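Side-chain contacts in O-methyltransferase (PDB 3TR6), which probably transfers methyl groups from S-adenosylmethionine to hydroxyl oxygens of its substrates, as an O-methyltransferase of the Rossmann-like class: residues A135-A138 with W139-D142; T153-Y156 with Y157-L161; E189-Q192 with L193-F197. All coordinates share one frame; numbering follows the deposited sequence.

Contact 1: residues A135-A138 with W139-D142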
loop_
_atom_site.group_PDB
_atom_site.type_symbol
_atom_site.label_atom_id
_atom_site.label_comp_id
_atom_site.label_asym_id
_atom_site.label_seq_id
_atom_site.Cartn_x
_atom_site.Cartn_y
_atom_site.Cartn_z
ATOM N N ALA A 135 27.293 6.665 -14.292
ATOM C CA ALA A 135 27.925 7.706 -13.484
ATOM C C ALA A 135 27.982 7.318 -12.006
ATOM O O ALA A 135 28.110 8.180 -11.136
ATOM C CB ALA A 135 27.197 9.033 -13.653
ATOM N N GLY A 136 27.875 6.021 -11.732
ATOM C CA GLY A 136 28.009 5.495 -10.384
ATOM C C GLY A 136 26.899 5.863 -9.412
ATOM O O GLY A 136 27.166 6.394 -8.334
ATOM N N GLN A 137 25.654 5.575 -9.783
ATOM C CA GLN A 137 24.520 5.855 -8.905
ATOM C C GLN A 137 23.720 4.591 -8.614
ATOM O O GLN A 137 22.650 4.650 -8.009
ATOM C CB GLN A 137 23.610 6.929 -9.503
ATOM C CG GLN A 137 24.245 8.310 -9.596
ATOM C CD GLN A 137 24.518 8.925 -8.236
ATOM O OE1 GLN A 137 23.619 9.487 -7.602
ATOM N NE2 GLN A 137 25.763 8.826 -7.780
ATOM N N ALA A 138 24.242 3.450 -9.050
ATOM C CA ALA A 138 23.615 2.172 -8.749
ATOM C C ALA A 138 23.519 1.976 -7.236
ATOM O O ALA A 138 24.468 2.277 -6.510
ATOM C CB ALA A 138 24.399 1.036 -9.391
ATOM N N TRP A 139 22.371 1.483 -6.774
ATOM C CA TRP A 139 22.121 1.218 -5.352
ATOM C C TRP A 139 21.876 2.492 -4.536
ATOM O O TRP A 139 21.847 2.456 -3.305
ATOM C CB TRP A 139 23.273 0.425 -4.723
ATOM C CG TRP A 139 23.559 -0.908 -5.361
ATOM C CD1 TRP A 139 24.369 -1.148 -6.434
ATOM C CD2 TRP A 139 23.058 -2.187 -4.942
ATOM N NE1 TRP A 139 24.395 -2.496 -6.716
ATOM C CE2 TRP A 139 23.600 -3.154 -5.814
ATOM C CE3 TRP A 139 22.201 -2.606 -3.919
ATOM C CZ2 TRP A 139 23.311 -4.513 -5.697
ATOM C CZ3 TRP A 139 21.914 -3.961 -3.805
ATOM C CH2 TRP A 139 22.467 -4.895 -4.689
ATOM N N GLN A 140 21.692 3.615 -5.219
ATOM C CA GLN A 140 21.586 4.899 -4.532
ATOM C C GLN A 140 20.159 5.388 -4.276
ATOM O O GLN A 140 19.945 6.254 -3.430
ATOM C CB GLN A 140 22.374 5.970 -5.289
ATOM C CG GLN A 140 23.865 5.687 -5.351
ATOM C CD GLN A 140 24.465 5.470 -3.976
ATOM O OE1 GLN A 140 24.968 4.387 -3.664
ATOM N NE2 GLN A 140 24.407 6.500 -3.142
ATOM N N TYR A 141 19.187 4.835 -4.992
ATOM C CA TYR A 141 17.819 5.329 -4.897
ATOM C C TYR A 141 16.906 4.490 -4.008
ATOM O O TYR A 141 17.083 3.276 -3.879
ATOM C CB TYR A 141 17.234 5.527 -6.297
ATOM C CG TYR A 141 17.948 6.624 -7.035
ATOM C CD1 TYR A 141 17.500 7.934 -6.958
ATOM C CD2 TYR A 141 19.103 6.363 -7.767
ATOM C CE1 TYR A 141 18.159 8.949 -7.604
ATOM C CE2 TYR A 141 19.771 7.380 -8.422
ATOM C CZ TYR A 141 19.292 8.671 -8.335
ATOM O OH TYR A 141 19.939 9.699 -8.979
ATOM N N ASP A 142 15.934 5.168 -3.401
ATOM C CA ASP A 142 15.016 4.561 -2.447
ATOM C C ASP A 142 13.701 4.157 -3.100
ATOM O O ASP A 142 13.160 3.089 -2.821
ATOM C CB ASP A 142 14.745 5.542 -1.309
ATOM C CG ASP A 142 16.005 5.917 -0.561
ATOM O OD1 ASP A 142 16.799 5.005 -0.237
ATOM O OD2 ASP A 142 16.205 7.124 -0.309
#
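Gln137 and Gln140 are the first and last residues of a type II beta turn, their CA atoms 5.4 Å apart, in the connection that brings the chain from helix 125-133 into strand 141-146 of the Rossmann-like methyltransferase sheet. Closure rests on one backbone bond, Gln140 N to Gln137 O at 3.1 Å. It is a bent bond, with an N-H...O angle of 136°, and the donor stands above the carbonyl plane. Trp139 occupies the third position of the turn with the positive phi expected there. The first carbons of the Gln140 side chain, CB and CG, lie against the same carbonyl oxygen of Gln137.

At the two central positions of the turn, Ala138 CB lies against Trp139 CD1 at 3.7 Å, an apolar touch at the protein surface; the indole also has a cation-pi partner in Lys223. With CG beside the backbone N (chi1 -67°) and a second bend at chi2, the Gln137 amide folds back and NE2 donates to Gly136 O at 2.9 Å, from above that carbonyl plane. Gln137 CB lies 4.0 Å from Tyr141 CE2, and the amide plane stands almost perpendicular to the phenol ring, at 84°. Lys67 of strand 67-71 joins this group: Gln137 and Gln140 both touch it, and it makes a cation-pi contact with the Tyr141 ring. At their polar ends, Gln137 OE1 and Tyr141 OH are neighbours separated by 3.9 Å.

Contact 2: residues T153-Y156 with Y157-L161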
loop_
_atom_site.group_PDB
_atom_site.type_symbol
_atom_site.label_atom_id
_atom_site.label_comp_id
_atom_site.label_asym_id
_atom_site.label_seq_id
_atom_site.Cartn_x
_atom_site.Cartn_y
_atom_site.Cartn_z
ATOM N N THR A 153 8.402 -0.145 -20.265
ATOM C CA THR A 153 8.299 -0.386 -18.826
ATOM C C THR A 153 9.257 -1.476 -18.345
ATOM O O THR A 153 9.790 -1.380 -17.243
ATOM C CB THR A 153 6.850 -0.697 -18.340
ATOM O OG1 THR A 153 6.518 -2.058 -18.634
ATOM C CG2 THR A 153 5.839 0.236 -18.984
ATOM N N ASP A 154 9.480 -2.505 -19.160
ATOM C CA ASP A 154 10.415 -3.565 -18.777
ATOM C C ASP A 154 11.833 -3.018 -18.671
ATOM O O ASP A 154 12.529 -3.261 -17.685
ATOM C CB ASP A 154 10.377 -4.742 -19.756
ATOM C CG ASP A 154 11.147 -5.950 -19.243
ATOM O OD1 ASP A 154 10.576 -6.724 -18.450
ATOM O OD2 ASP A 154 12.324 -6.121 -19.624
ATOM N N LEU A 155 12.254 -2.277 -19.692
ATOM C CA LEU A 155 13.530 -1.573 -19.657
ATOM C C LEU A 155 13.661 -0.730 -18.390
ATOM O O LEU A 155 14.596 -0.917 -17.613
ATOM C CB LEU A 155 13.684 -0.678 -20.887
ATOM C CG LEU A 155 14.924 0.223 -20.897
ATOM C CD1 LEU A 155 16.197 -0.612 -20.887
ATOM C CD2 LEU A 155 14.902 1.158 -22.093
ATOM N N TYR A 156 12.724 0.196 -18.191
ATOM C CA TYR A 156 12.725 1.066 -17.016
ATOM C C TYR A 156 12.751 0.279 -15.708
ATOM O O TYR A 156 13.390 0.686 -14.740
ATOM C CB TYR A 156 11.504 1.983 -17.027
ATOM C CG TYR A 156 11.425 2.910 -18.215
ATOM C CD1 TYR A 156 12.577 3.362 -18.852
ATOM C CD2 TYR A 156 10.194 3.340 -18.698
ATOM C CE1 TYR A 156 12.499 4.212 -19.937
ATOM C CE2 TYR A 156 10.112 4.189 -19.779
ATOM C CZ TYR A 156 11.264 4.621 -20.396
ATOM O OH TYR A 156 11.171 5.466 -21.477
ATOM N N TYR A 157 12.032 -0.836 -15.682
ATOM C CA TYR A 157 11.986 -1.695 -14.508
ATOM C C TYR A 157 13.367 -2.274 -14.251
ATOM O O TYR A 157 13.895 -2.198 -13.138
ATOM C CB TYR A 157 10.968 -2.820 -14.724
ATOM C CG TYR A 157 10.914 -3.857 -13.622
ATOM C CD1 TYR A 157 10.155 -3.644 -12.479
ATOM C CD2 TYR A 157 11.606 -5.057 -13.734
ATOM C CE1 TYR A 157 10.093 -4.591 -11.472
ATOM C CE2 TYR A 157 11.553 -6.012 -12.730
ATOM C CZ TYR A 157 10.795 -5.773 -11.600
ATOM O OH TYR A 157 10.733 -6.716 -10.597
ATOM N N GLU A 158 13.948 -2.843 -15.301
ATOM C CA GLU A 158 15.261 -3.468 -15.225
ATOM C C GLU A 158 16.322 -2.471 -14.770
ATOM O O GLU A 158 17.188 -2.794 -13.959
ATOM C CB GLU A 158 15.636 -4.056 -16.585
ATOM C CG GLU A 158 16.238 -5.439 -16.498
ATOM C CD GLU A 158 15.337 -6.412 -15.772
ATOM O OE1 GLU A 158 14.127 -6.439 -16.071
ATOM O OE2 GLU A 158 15.838 -7.144 -14.897
ATOM N N GLU A 159 16.243 -1.255 -15.297
ATOM C CA GLU A 159 17.169 -0.196 -14.928
ATOM C C GLU A 159 16.922 0.279 -13.500
ATOM O O GLU A 159 17.862 0.603 -12.772
ATOM C CB GLU A 159 17.050 0.978 -15.901
ATOM C CG GLU A 159 17.472 0.646 -17.322
ATOM C CD GLU A 159 18.973 0.476 -17.459
ATOM O OE1 GLU A 159 19.664 1.489 -17.704
ATOM O OE2 GLU A 159 19.461 -0.666 -17.324
ATOM N N SER A 160 15.654 0.314 -13.104
ATOM C CA SER A 160 15.285 0.771 -11.771
ATOM C C SER A 160 15.777 -0.181 -10.684
ATOM O O SER A 160 16.052 0.240 -9.564
ATOM C CB SER A 160 13.772 0.973 -11.664
ATOM O OG SER A 160 13.358 2.100 -12.415
ATOM N N LEU A 161 15.880 -1.464 -11.013
ATOM C CA LEU A 161 16.433 -2.432 -10.075
ATOM C C LEU A 161 17.897 -2.128 -9.782
ATOM O O LEU A 161 18.327 -2.146 -8.631
ATOM C CB LEU A 161 16.291 -3.857 -10.606
ATOM C CG LEU A 161 15.043 -4.619 -10.169
ATOM C CD1 LEU A 161 15.071 -6.036 -10.718
ATOM C CD2 LEU A 161 14.949 -4.635 -8.656
#
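Asp154 and Glu158, one turn apart on helix 153-163 of the Rossmann-like domain, lie side by side and point the same way. Their carboxylate planes differ by 32°, and Asp154 OD2 is 4.0 Å from Glu158 OE1. The proximity of like charges is probably eased by Lys200, whose NZ forms salt bridges to Asp154 OD1 and Glu158 OE1; Arg206 pairs with Glu158 OE2. Glu158 OE1 also sits in plane at the edge of the Tyr157 ring, whose hydroxyl bonds to Asp204.

Another flank carries Leu155 and Glu159, again side by side, with Leu155 CD1 4.0 Å from Glu159 CG. Both reach toward helix 125-133, where Leu155 touches Lys126 and Glu159 touches Leu129 and Ile133.

Tyr156 belongs to the S-adenosylhomocysteine pocket: its side chain touches the bound molecule and its OH bonds to Asp149 OD1, itself a residue of that binding site. Its backbone is gripped by Ser160. Tyr156 O already accepts the helix bond from Ser160 N at 2.8 Å; a chi1 of -71°, which sets OG beside the backbone N of Ser160, brings the hydroxyl to the opposite face of the same carbonyl plane, with Ser160 OG 2.7 Å from Tyr156 O.

Contact 3: residues E189-Q192 with L193-F197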
loop_
_atom_site.group_PDB
_atom_site.type_symbol
_atom_site.label_atom_id
_atom_site.label_comp_id
_atom_site.label_asym_id
_atom_site.label_seq_id
_atom_site.Cartn_x
_atom_site.Cartn_y
_atom_site.Cartn_z
ATOM N N GLU A 189 -0.722 -4.417 -29.249
ATOM C CA GLU A 189 0.707 -4.479 -28.945
ATOM C C GLU A 189 1.010 -4.198 -27.475
ATOM O O GLU A 189 1.673 -4.992 -26.802
ATOM C CB GLU A 189 1.489 -3.513 -29.843
ATOM C CG GLU A 189 2.889 -3.162 -29.344
ATOM C CD GLU A 189 3.860 -4.332 -29.408
ATOM O OE1 GLU A 189 3.407 -5.485 -29.580
ATOM O OE2 GLU A 189 5.083 -4.094 -29.289
ATOM N N ASN A 190 0.515 -3.068 -26.981
ATOM C CA ASN A 190 0.790 -2.651 -25.611
ATOM C C ASN A 190 0.170 -3.562 -24.556
ATOM O O ASN A 190 0.726 -3.740 -23.471
ATOM C CB ASN A 190 0.358 -1.201 -25.389
ATOM C CG ASN A 190 1.535 -0.246 -25.329
ATOM O OD1 ASN A 190 2.676 -0.634 -25.587
ATOM N ND2 ASN A 190 1.265 1.009 -24.989
ATOM N N ASN A 191 -0.980 -4.143 -24.873
ATOM C CA ASN A 191 -1.643 -5.031 -23.929
ATOM C C ASN A 191 -0.852 -6.317 -23.716
ATOM O O ASN A 191 -0.751 -6.812 -22.595
ATOM C CB ASN A 191 -3.067 -5.343 -24.384
ATOM C CG ASN A 191 -3.921 -5.893 -23.265
ATOM O OD1 ASN A 191 -4.337 -5.155 -22.372
ATOM N ND2 ASN A 191 -4.193 -7.192 -23.309
ATOM N N GLN A 192 -0.284 -6.850 -24.790
ATOM C CA GLN A 192 0.532 -8.054 -24.693
ATOM C C GLN A 192 1.839 -7.796 -23.939
ATOM O O GLN A 192 2.351 -8.680 -23.253
ATOM C CB GLN A 192 0.811 -8.629 -26.084
ATOM C CG GLN A 192 -0.361 -9.394 -26.686
ATOM C CD GLN A 192 -0.655 -10.695 -25.952
ATOM O OE1 GLN A 192 -1.687 -10.834 -25.291
ATOM N NE2 GLN A 192 0.252 -11.659 -26.073
ATOM N N LEU A 193 2.371 -6.584 -24.066
ATOM C CA LEU A 193 3.587 -6.207 -23.350
ATOM C C LEU A 193 3.370 -6.168 -21.840
ATOM O O LEU A 193 4.231 -6.602 -21.073
ATOM C CB LEU A 193 4.114 -4.851 -23.828
ATOM C CG LEU A 193 5.028 -4.863 -25.050
ATOM C CD1 LEU A 193 5.700 -3.513 -25.204
ATOM C CD2 LEU A 193 6.068 -5.966 -24.929
ATOM N N ILE A 194 2.223 -5.641 -21.423
ATOM C CA ILE A 194 1.910 -5.508 -20.005
ATOM C C ILE A 194 1.512 -6.847 -19.392
ATOM O O ILE A 194 1.820 -7.122 -18.234
ATOM C CB ILE A 194 0.808 -4.460 -19.761
ATOM C CG1 ILE A 194 1.308 -3.076 -20.171
ATOM C CG2 ILE A 194 0.389 -4.454 -18.301
ATOM C CD1 ILE A 194 2.686 -2.747 -19.627
ATOM N N ARG A 195 0.831 -7.680 -20.171
ATOM C CA ARG A 195 0.504 -9.025 -19.716
ATOM C C ARG A 195 1.788 -9.820 -19.519
ATOM O O ARG A 195 1.948 -10.537 -18.531
ATOM C CB ARG A 195 -0.428 -9.731 -20.705
ATOM C CG ARG A 195 -1.883 -9.300 -20.593
ATOM C CD ARG A 195 -2.770 -10.045 -21.578
ATOM N NE ARG A 195 -2.533 -11.485 -21.536
ATOM C CZ ARG A 195 -3.143 -12.323 -20.702
ATOM N NH1 ARG A 195 -4.039 -11.869 -19.835
ATOM N NH2 ARG A 195 -2.857 -13.619 -20.739
ATOM N N LEU A 196 2.712 -9.673 -20.462
ATOM C CA LEU A 196 4.002 -10.337 -20.374
ATOM C C LEU A 196 4.790 -9.805 -19.180
ATOM O O LEU A 196 5.477 -10.562 -18.494
ATOM C CB LEU A 196 4.794 -10.127 -21.666
ATOM C CG LEU A 196 6.050 -10.981 -21.845
ATOM C CD1 LEU A 196 5.688 -12.460 -21.886
ATOM C CD2 LEU A 196 6.801 -10.573 -23.102
ATOM N N PHE A 197 4.680 -8.501 -18.939
ATOM C CA PHE A 197 5.412 -7.842 -17.859
ATOM C C PHE A 197 4.908 -8.243 -16.475
ATOM O O PHE A 197 5.702 -8.502 -15.568
ATOM C CB PHE A 197 5.344 -6.318 -18.015
ATOM C CG PHE A 197 5.912 -5.561 -16.846
ATOM C CD1 PHE A 197 7.273 -5.309 -16.754
ATOM C CD2 PHE A 197 5.082 -5.101 -15.835
ATOM C CE1 PHE A 197 7.796 -4.612 -15.673
ATOM C CE2 PHE A 197 5.598 -4.404 -14.753
ATOM C CZ PHE A 197 6.955 -4.159 -14.673
#
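Glu189 to Phe197 form the first turns of helix 189-203, an alpha helix in which Arg195 N donates to Asn191 O at 3.0 Å and the neighbouring i to i+4 bonds, such as Leu193 N to Glu189 O at 3.2 Å, repeat the pattern.

Arg195 is the centre of the side-chain contact. Its first torsion, with CG beside the backbone N (chi1 -79°), carries the chain back along the preceding turn, where it meets two amides. Asn191 ND2 approaches the aliphatic part, 3.6 Å from Arg195 CD, while Gln192 OE1 stands 3.9 Å from Arg195 NE. The guanidinium plane is turned by only 21° from the Asn191 amide and 20° from that of Gln192. The strongest polar partner of Arg195 is elsewhere: NH1 bonds to Val181 O in the preceding loop. Arg195 also packs on Tyr18 of the second subunit.

Ile194, buried, packs on Thr153 of helix 153-163, and its CG1 is 3.4 Å from Asn190 O. Leu193 CD1 lies near two polar ends, 4.2 Å from Glu189 OE2 and, equally, 4.2 Å from Asn190 OD1.

How the contacts relate
Contacts 2 and 3 meet directly, their centres 15 Å apart: helix 189-203 packs on helix 153-163, with the Tyr157 and Phe197 rings edge-to-face, Tyr157 CB 3.8 Å from Phe197 CE1, and Thr153 OG1 4.0 Å from Ile194 CD1. Contact 1 precedes them in the chain. The nearest atoms of contacts 1 and 2 are about 6 Å apart. Between contacts 1 and 3 the nearest atoms are about 15 Å apart. Contact 2 reaches the bound S-adenosylhomocysteine, the Tyr156 side chain approaching it to about 4 Å, while the Asn190 side chain of contact 3 stays about 10 Å from it. The nickel ion, held by Asp147, Asp173 and Asn174, lies about 10 Å from the Thr153 side chain and 11 Å from that of Ile194.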